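Local coordinates for protein peptidoglycan glycosyltransferase (Burkholderia ambifaria, PDB 5UY7) that belongs to the penicillin-binding proteins, a family whose C-terminal domain shares its fold with the serine beta-lactamases, at residues 266-271 / 384-389; 433-438 / 482-487. All coordinates share one frame; numbering follows the deposited sequence.

Interaction 1: residues 266-271 / 384-389; sequences FEPGSI and YGLSVS. With SO4 (sulfate ion), chain B.
Pro268 sits against Leu386 and Val388, whose side chains it crosses at about a right angle: its CG meets Leu386 CD2 at 3.8 Å and its CB meets Val388 CG2 at 3.8 Å. Leu393 of helix 390-401 touches Pro268 and Val388 as well. Alongside, Phe266 and Val388 form an antiparallel hydrogen-bonded pair, Phe266 N to Val388 O at 2.9 Å and Val388 N to Phe266 O at 2.9 Å. With Phe266 CG between its own backbone N and carbonyl carbon (chi1 51°), the ring turns one face to Val388 O. Farther out, Gly269 CA lies over a face of the Tyr384 ring, 3.9 Å from its centroid, a CH-pi contact. The Glu267 carboxylate stands at the ring's edge, the planes 79° apart, and Glu267 OE2 takes Gly385 N at 2.8 Å on its anti side, nearly straight (169°). At the polar edge, Tyr384 OH binds Thr464 O and a water that accepts from Ser270 N and donates to both Tyr384 OH and sulfate O4. Ser270 OG also bonds sulfate O4 (2.5 Å, short); Ser462 OG holds the ion too. Ser270, hydrogen-bonded to Lys273 NZ, probably belongs to the penicillin-binding protein SxxK motif, just ahead of helix 273-282.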
ATOM      1  N   PHE A 266      10.605   0.435  -7.535  1.00 23.60           N
ATOM      2  CA  PHE A 266      11.320   0.137  -6.302  1.00 26.53           C
ATOM      3  C   PHE A 266      10.689  -1.090  -5.668  1.00 22.07           C
ATOM      4  O   PHE A 266       9.571  -1.486  -6.012  1.00 21.97           O
ATOM      5  CB  PHE A 266      11.276   1.316  -5.324  1.00 24.12           C
ATOM      6  CG  PHE A 266       9.888   1.848  -5.079  1.00 23.19           C
ATOM      7  CD1 PHE A 266       9.354   2.830  -5.907  1.00 23.76           C
ATOM      8  CD2 PHE A 266       9.121   1.383  -4.017  1.00 22.03           C
ATOM      9  CE1 PHE A 266       8.077   3.326  -5.683  1.00 23.35           C
ATOM     10  CE2 PHE A 266       7.845   1.885  -3.790  1.00 23.18           C
ATOM     11  CZ  PHE A 266       7.328   2.854  -4.633  1.00 22.10           C
ATOM     12  N   GLU A 267      11.414  -1.685  -4.731  1.00 21.38           N
ATOM     13  CA  GLU A 267      10.847  -2.805  -3.989  1.00 19.63           C
ATOM     14  C   GLU A 267       9.832  -2.285  -2.977  1.00 20.97           C
ATOM     15  O   GLU A 267      10.153  -1.393  -2.182  1.00 21.98           O
ATOM     16  CB  GLU A 267      11.944  -3.604  -3.291  1.00 24.00           C
ATOM     17  CG  GLU A 267      12.919  -4.277  -4.263  1.00 26.50           C
ATOM     18  CD  GLU A 267      13.986  -5.079  -3.551  1.00 30.18           C
ATOM     19  OE1 GLU A 267      14.891  -4.472  -2.942  1.00 36.57           O
ATOM     20  OE2 GLU A 267      13.912  -6.320  -3.591  1.00 33.05           O
ATOM     21  N   PRO A 268       8.607  -2.807  -2.980  1.00 18.71           N
ATOM     22  CA  PRO A 268       7.557  -2.240  -2.122  1.00 18.94           C
ATOM     23  C   PRO A 268       7.728  -2.533  -0.640  1.00 19.76           C
ATOM     24  O   PRO A 268       7.124  -1.829   0.181  1.00 19.13           O
ATOM     25  CB  PRO A 268       6.278  -2.895  -2.663  1.00 18.51           C
ATOM     26  CG  PRO A 268       6.777  -4.188  -3.310  1.00 16.78           C
ATOM     27  CD  PRO A 268       8.101  -3.838  -3.901  1.00 19.31           C
ATOM     28  N   GLY A 269       8.467  -3.575  -0.270  1.00 20.01           N
ATOM     29  CA  GLY A 269       8.655  -3.857   1.145  1.00 19.26           C
ATOM     30  C   GLY A 269       7.350  -4.146   1.864  1.00 18.60           C
ATOM     31  O   GLY A 269       6.429  -4.763   1.316  1.00 18.17           O
ATOM     32  N   SER A 270       7.244  -3.642   3.100  1.00 16.29           N
ATOM     33  CA  SER A 270       6.127  -4.003   3.976  1.00 16.82           C
ATOM     34  C   SER A 270       4.766  -3.628   3.407  1.00 19.29           C
ATOM     35  O   SER A 270       3.747  -4.145   3.881  1.00 16.72           O
ATOM     36  CB  SER A 270       6.298  -3.351   5.349  1.00 17.26           C
ATOM     37  OG  SER A 270       7.465  -3.839   5.985  1.00 18.74           O
ATOM     38  N   ILE A 271       4.717  -2.753   2.400  1.00 15.50           N
ATOM     39  CA  ILE A 271       3.447  -2.407   1.764  1.00 14.10           C
ATOM     40  C   ILE A 271       2.775  -3.625   1.147  1.00 15.58           C
ATOM     41  O   ILE A 271       1.549  -3.628   0.956  1.00 15.61           O
ATOM     42  CB  ILE A 271       3.712  -1.285   0.734  1.00 15.55           C
ATOM     43  CG1 ILE A 271       4.092  -0.004   1.481  1.00 15.87           C
ATOM     44  CG2 ILE A 271       2.514  -1.053  -0.177  1.00 17.67           C
ATOM     45  CD1 ILE A 271       4.755   1.054   0.589  1.00 17.40           C
ATOM     46  N   TYR A 384      10.063  -7.887  -1.043  1.00 19.77           N
ATOM     47  CA  TYR A 384      11.365  -7.775  -1.678  1.00 24.54           C
ATOM     48  C   TYR A 384      11.522  -8.879  -2.710  1.00 24.31           C
ATOM     49  O   TYR A 384      10.958  -9.966  -2.565  1.00 24.91           O
ATOM     50  CB  TYR A 384      12.482  -7.810  -0.629  1.00 23.81           C
ATOM     51  CG  TYR A 384      12.370  -6.627   0.301  1.00 22.73           C
ATOM     52  CD1 TYR A 384      12.765  -5.360  -0.114  1.00 27.55           C
ATOM     53  CD2 TYR A 384      11.805  -6.752   1.567  1.00 26.44           C
ATOM     54  CE1 TYR A 384      12.640  -4.261   0.715  1.00 27.29           C
ATOM     55  CE2 TYR A 384      11.677  -5.653   2.408  1.00 27.24           C
ATOM     56  CZ  TYR A 384      12.100  -4.408   1.970  1.00 25.08           C
ATOM     57  OH  TYR A 384      11.975  -3.298   2.784  1.00 24.45           O
ATOM     58  N   GLY A 385      12.282  -8.587  -3.764  1.00 24.04           N
ATOM     59  CA  GLY A 385      12.390  -9.495  -4.887  1.00 27.54           C
ATOM     60  C   GLY A 385      11.391  -9.253  -5.995  1.00 28.06           C
ATOM     61  O   GLY A 385      11.301 -10.073  -6.918  1.00 28.56           O
ATOM     62  N   LEU A 386      10.612  -8.177  -5.908  1.00 23.93           N
ATOM     63  CA  LEU A 386       9.796  -7.677  -7.004  1.00 23.44           C
ATOM     64  C   LEU A 386       9.879  -6.159  -6.952  1.00 25.73           C
ATOM     65  O   LEU A 386      10.222  -5.582  -5.919  1.00 24.75           O
ATOM     66  CB  LEU A 386       8.331  -8.135  -6.904  1.00 22.25           C
ATOM     67  CG  LEU A 386       7.408  -7.469  -5.867  1.00 24.34           C
ATOM     68  CD1 LEU A 386       5.985  -7.985  -6.034  1.00 25.49           C
ATOM     69  CD2 LEU A 386       7.867  -7.684  -4.426  1.00 24.18           C
ATOM     70  N   SER A 387       9.567  -5.509  -8.067  1.00 25.26           N
ATOM     71  CA  SER A 387       9.585  -4.050  -8.102  1.00 25.95           C
ATOM     72  C   SER A 387       8.274  -3.528  -8.666  1.00 22.37           C
ATOM     73  O   SER A 387       7.634  -4.175  -9.501  1.00 23.11           O
ATOM     74  CB  SER A 387      10.766  -3.504  -8.917  1.00 32.36           C
ATOM     75  OG  SER A 387      10.678  -3.895 -10.269  1.00 37.43           O
ATOM     76  N   VAL A 388       7.879  -2.348  -8.180  1.00 20.86           N
ATOM     77  CA  VAL A 388       6.594  -1.728  -8.485  1.00 19.40           C
ATOM     78  C   VAL A 388       6.809  -0.224  -8.597  1.00 21.26           C
ATOM     79  O   VAL A 388       7.792   0.316  -8.096  1.00 23.11           O
ATOM     80  CB  VAL A 388       5.541  -2.002  -7.391  1.00 17.89           C
ATOM     81  CG1 VAL A 388       5.388  -3.503  -7.153  1.00 18.60           C
ATOM     82  CG2 VAL A 388       5.942  -1.287  -6.096  1.00 20.83           C
ATOM     83  N   SER A 389       5.857   0.456  -9.232  1.00 21.58           N
ATOM     84  CA  SER A 389       5.789   1.912  -9.179  1.00 19.78           C
ATOM     85  C   SER A 389       4.800   2.324  -8.094  1.00 20.36           C
ATOM     86  O   SER A 389       3.959   1.535  -7.664  1.00 18.73           O
ATOM     87  CB  SER A 389       5.342   2.507 -10.516  1.00 23.06           C
ATOM     88  OG  SER A 389       3.991   2.143 -10.773  1.00 21.63           O
TER
HETATM   89  S   SO4 B 701       8.969  -0.587   7.263  1.00 36.53           S
HETATM   90  O1  SO4 B 701       8.331   0.566   6.620  1.00 39.48           O
HETATM   91  O2  SO4 B 701       8.359  -0.826   8.564  1.00 40.28           O
HETATM   92  O3  SO4 B 701      10.389  -0.288   7.434  1.00 46.73           O
HETATM   93  O4  SO4 B 701       8.855  -1.800   6.464  1.00 36.34           O
HETATM   94  O   HOH W   1       9.529  -2.248   4.021  1.00 18.98           O

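Interaction 2: residues 433-438 / 482-487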
ATOM      1  N   GLU A 433     -12.084  -7.664   6.117  1.00 13.68           N
ATOM      2  CA  GLU A 433     -11.198  -8.168   7.173  1.00 14.63           C
ATOM      3  C   GLU A 433      -9.854  -7.456   7.147  1.00 14.78           C
ATOM      4  O   GLU A 433      -9.318  -7.084   8.200  1.00 15.44           O
ATOM      5  CB  GLU A 433     -10.999  -9.682   7.019  1.00 15.64           C
ATOM      6  CG  GLU A 433     -12.202 -10.512   7.426  1.00 17.72           C
ATOM      7  CD  GLU A 433     -12.063 -11.985   7.056  1.00 24.50           C
ATOM      8  OE1 GLU A 433     -11.238 -12.307   6.174  1.00 26.11           O
ATOM      9  OE2 GLU A 433     -12.782 -12.820   7.656  1.00 28.63           O
ATOM     10  N   VAL A 434      -9.301  -7.239   5.953  1.00 12.81           N
ATOM     11  CA  VAL A 434      -7.988  -6.608   5.871  1.00 11.32           C
ATOM     12  C   VAL A 434      -8.080  -5.118   6.190  1.00 13.61           C
ATOM     13  O   VAL A 434      -7.172  -4.564   6.822  1.00 14.56           O
ATOM     14  CB  VAL A 434      -7.361  -6.892   4.493  1.00 12.55           C
ATOM     15  CG1 VAL A 434      -6.077  -6.100   4.301  1.00 15.61           C
ATOM     16  CG2 VAL A 434      -7.069  -8.382   4.392  1.00 15.39           C
ATOM     17  N   ARG A 435      -9.175  -4.453   5.813  1.00 14.23           N
ATOM     18  CA  ARG A 435      -9.313  -3.045   6.187  1.00 13.01           C
ATOM     19  C   ARG A 435      -9.297  -2.889   7.702  1.00 14.14           C
ATOM     20  O   ARG A 435      -8.677  -1.952   8.229  1.00 13.95           O
ATOM     21  CB  ARG A 435     -10.589  -2.447   5.592  1.00 14.53           C
ATOM     22  CG  ARG A 435     -10.506  -2.222   4.064  1.00 13.46           C
ATOM     23  CD  ARG A 435     -11.555  -1.229   3.553  1.00 13.13           C
ATOM     24  NE  ARG A 435     -12.923  -1.597   3.892  1.00 15.68           N
ATOM     25  CZ  ARG A 435     -13.662  -2.475   3.220  1.00 19.46           C
ATOM     26  NH1 ARG A 435     -13.166  -3.113   2.168  1.00 16.52           N
ATOM     27  NH2 ARG A 435     -14.907  -2.716   3.606  1.00 21.37           N
ATOM     28  N   THR A 436      -9.964  -3.809   8.420  1.00 13.72           N
ATOM     29  CA  THR A 436      -9.912  -3.800   9.881  1.00 12.89           C
ATOM     30  C   THR A 436      -8.473  -3.933  10.368  1.00 15.40           C
ATOM     31  O   THR A 436      -8.046  -3.211  11.285  1.00 16.89           O
ATOM     32  CB  THR A 436     -10.806  -4.921  10.435  1.00 17.47           C
ATOM     33  OG1 THR A 436     -12.170  -4.658  10.067  1.00 17.37           O
ATOM     34  CG2 THR A 436     -10.704  -5.039  11.971  1.00 19.39           C
ATOM     35  N   MET A 437      -7.698  -4.830   9.748  1.00 14.97           N
ATOM     36  CA  MET A 437      -6.300  -4.989  10.138  1.00 14.18           C
ATOM     37  C   MET A 437      -5.491  -3.733   9.834  1.00 14.45           C
ATOM     38  O   MET A 437      -4.606  -3.357  10.611  1.00 14.67           O
ATOM     39  CB  MET A 437      -5.695  -6.199   9.429  1.00 16.21           C
ATOM     40  CG  MET A 437      -6.382  -7.506   9.797  1.00 15.17           C
ATOM     41  SD  MET A 437      -5.695  -8.818   8.772  1.00 16.94           S
ATOM     42  CE  MET A 437      -6.706 -10.214   9.291  1.00 16.53           C
ATOM     43  N   LEU A 438      -5.774  -3.077   8.709  1.00 13.65           N
ATOM     44  CA  LEU A 438      -5.007  -1.880   8.356  1.00 13.32           C
ATOM     45  C   LEU A 438      -5.215  -0.756   9.366  1.00 15.08           C
ATOM     46  O   LEU A 438      -4.307   0.054   9.580  1.00 16.05           O
ATOM     47  CB  LEU A 438      -5.383  -1.397   6.956  1.00 13.28           C
ATOM     48  CG  LEU A 438      -4.910  -2.254   5.780  1.00 13.82           C
ATOM     49  CD1 LEU A 438      -5.415  -1.633   4.484  1.00 14.89           C
ATOM     50  CD2 LEU A 438      -3.381  -2.405   5.739  1.00 16.07           C
ATOM     51  N   VAL A 482       1.089   3.740   1.757  1.00 14.61           N
ATOM     52  CA  VAL A 482      -0.170   3.711   1.016  1.00 14.14           C
ATOM     53  C   VAL A 482      -1.299   3.378   1.983  1.00 14.93           C
ATOM     54  O   VAL A 482      -1.199   2.420   2.755  1.00 16.26           O
ATOM     55  CB  VAL A 482      -0.139   2.703  -0.147  1.00 16.69           C
ATOM     56  CG1 VAL A 482      -1.401   2.855  -0.989  1.00 16.74           C
ATOM     57  CG2 VAL A 482       1.116   2.916  -1.010  1.00 15.46           C
ATOM     58  N   GLY A 483      -2.374   4.153   1.928  1.00 14.41           N
ATOM     59  CA  GLY A 483      -3.475   3.926   2.840  1.00 14.95           C
ATOM     60  C   GLY A 483      -4.780   4.429   2.268  1.00 15.12           C
ATOM     61  O   GLY A 483      -4.857   4.807   1.101  1.00 13.46           O
ATOM     62  N   MET A 484      -5.824   4.406   3.102  1.00 13.14           N
ATOM     63  CA  MET A 484      -7.166   4.737   2.623  1.00 14.92           C
ATOM     64  C   MET A 484      -7.960   5.336   3.775  1.00 13.48           C
ATOM     65  O   MET A 484      -7.624   5.138   4.943  1.00 15.10           O
ATOM     66  CB  MET A 484      -7.857   3.490   2.053  1.00 11.25           C
ATOM     67  CG  MET A 484      -8.036   2.369   3.106  1.00 13.07           C
ATOM     68  SD  MET A 484      -8.434   0.746   2.410  1.00 14.86           S
ATOM     69  CE  MET A 484      -6.843   0.344   1.655  1.00 15.34           C
ATOM     70  N   ALA A 485      -9.002   6.102   3.437  1.00 11.60           N
ATOM     71  CA  ALA A 485      -9.739   6.863   4.439  1.00 14.50           C
ATOM     72  C   ALA A 485     -11.113   7.205   3.887  1.00 14.48           C
ATOM     73  O   ALA A 485     -11.239   7.454   2.689  1.00 14.56           O
ATOM     74  CB  ALA A 485      -8.993   8.159   4.805  1.00 16.41           C
ATOM     75  N   PRO A 486     -12.150   7.250   4.726  1.00 14.27           N
ATOM     76  CA  PRO A 486     -12.173   6.864   6.135  1.00 15.52           C
ATOM     77  C   PRO A 486     -12.608   5.415   6.236  1.00 20.28           C
ATOM     78  O   PRO A 486     -13.364   4.950   5.388  1.00 23.22           O
ATOM     79  CB  PRO A 486     -13.225   7.799   6.734  1.00 17.36           C
ATOM     80  CG  PRO A 486     -14.207   8.003   5.620  1.00 17.85           C
ATOM     81  CD  PRO A 486     -13.424   7.874   4.318  1.00 15.76           C
ATOM     82  N   MET A 487     -12.168   4.723   7.248  1.00 14.22           N
ATOM     83  CA  MET A 487     -12.688   3.387   7.462  1.00 15.60           C
ATOM     84  C   MET A 487     -14.047   3.479   8.152  1.00 20.45           C
ATOM     85  O   MET A 487     -14.328   4.457   8.860  1.00 19.53           O
ATOM     86  CB  MET A 487     -11.710   2.585   8.312  1.00 15.89           C
ATOM     87  CG  MET A 487     -10.317   2.471   7.701  1.00 21.80           C
ATOM     88  SD  MET A 487     -10.318   1.456   6.207  1.00 20.24           S
ATOM     89  CE  MET A 487      -8.601   0.899   6.225  1.00 15.45           C
TER
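Met487 brings its methyl group down onto the helical turn between Arg435 and Leu438. Met487 CE lies 3.5 Å from Arg435 O and 4.0 Å from Leu438 CB, and Met487 SD lies 4.0 Å from Arg435 CB. The fold in Met487 at chi2 (-68°) carries sulfur and methyl back toward the helix. Beside it, Met484 reaches out of the strand at about a right angle to both Arg435 and Leu438: Met484 SD rests on Arg435 CD at 3.9 Å, and Met484 CE meets Leu438 CD1 at 3.7 Å. These contacts of the two methionines are the tight side. This is helix-on-sheet packing of the penicillin-binding protein fold, helix 428-442 lying against the end of strand 477-485, one of five in the antiparallel sheet. The backbones stay well apart, Leu438 CA 8.2 Å from Gly483 CA, and flexible methionines span the gap with no hydrogen bond between the segments. Met484 also packs against Tyr397, Ile400 and Ala401 of helix 390-401. Beyond CD the guanidinium of Arg435 leads away from both sulfurs: NE binds Pro488 O and NH1 binds Ile400 O, so aliphatic carbons do the packing while these two carbonyls hold the guanidinium, with a long, weak ion pair from NH2 to Asp403. On the helix face directed away from the strand, Thr436 is exposed, and its hydroxyl makes a weak bond back to Arg432 O.

How the interactions relate
From the N terminus, the chain leaves strand 265-266 and enters segment 266-271 just ahead of helix 273-282. Interaction 1 closes a loop of 112 residues when 384-389 returns to pair with it, at the lead into helix 390-401. The chain then runs through that helix to helix 428-442, where interaction 2 opens; it closes 43 residues later on strand 477-485. The two loops are in series and neither nest nor cross. Their centres lie 20 Å apart, on opposite sides of the chain's centre, yet Ile271 CG2 packs on Val482 CG2 at 4.3 Å, which with interaction 2 links to the central sheet. Helix 390-401 touches both contacts, and Leu438 rests on Pro274, which ties helix 428-442 to helix 273-282.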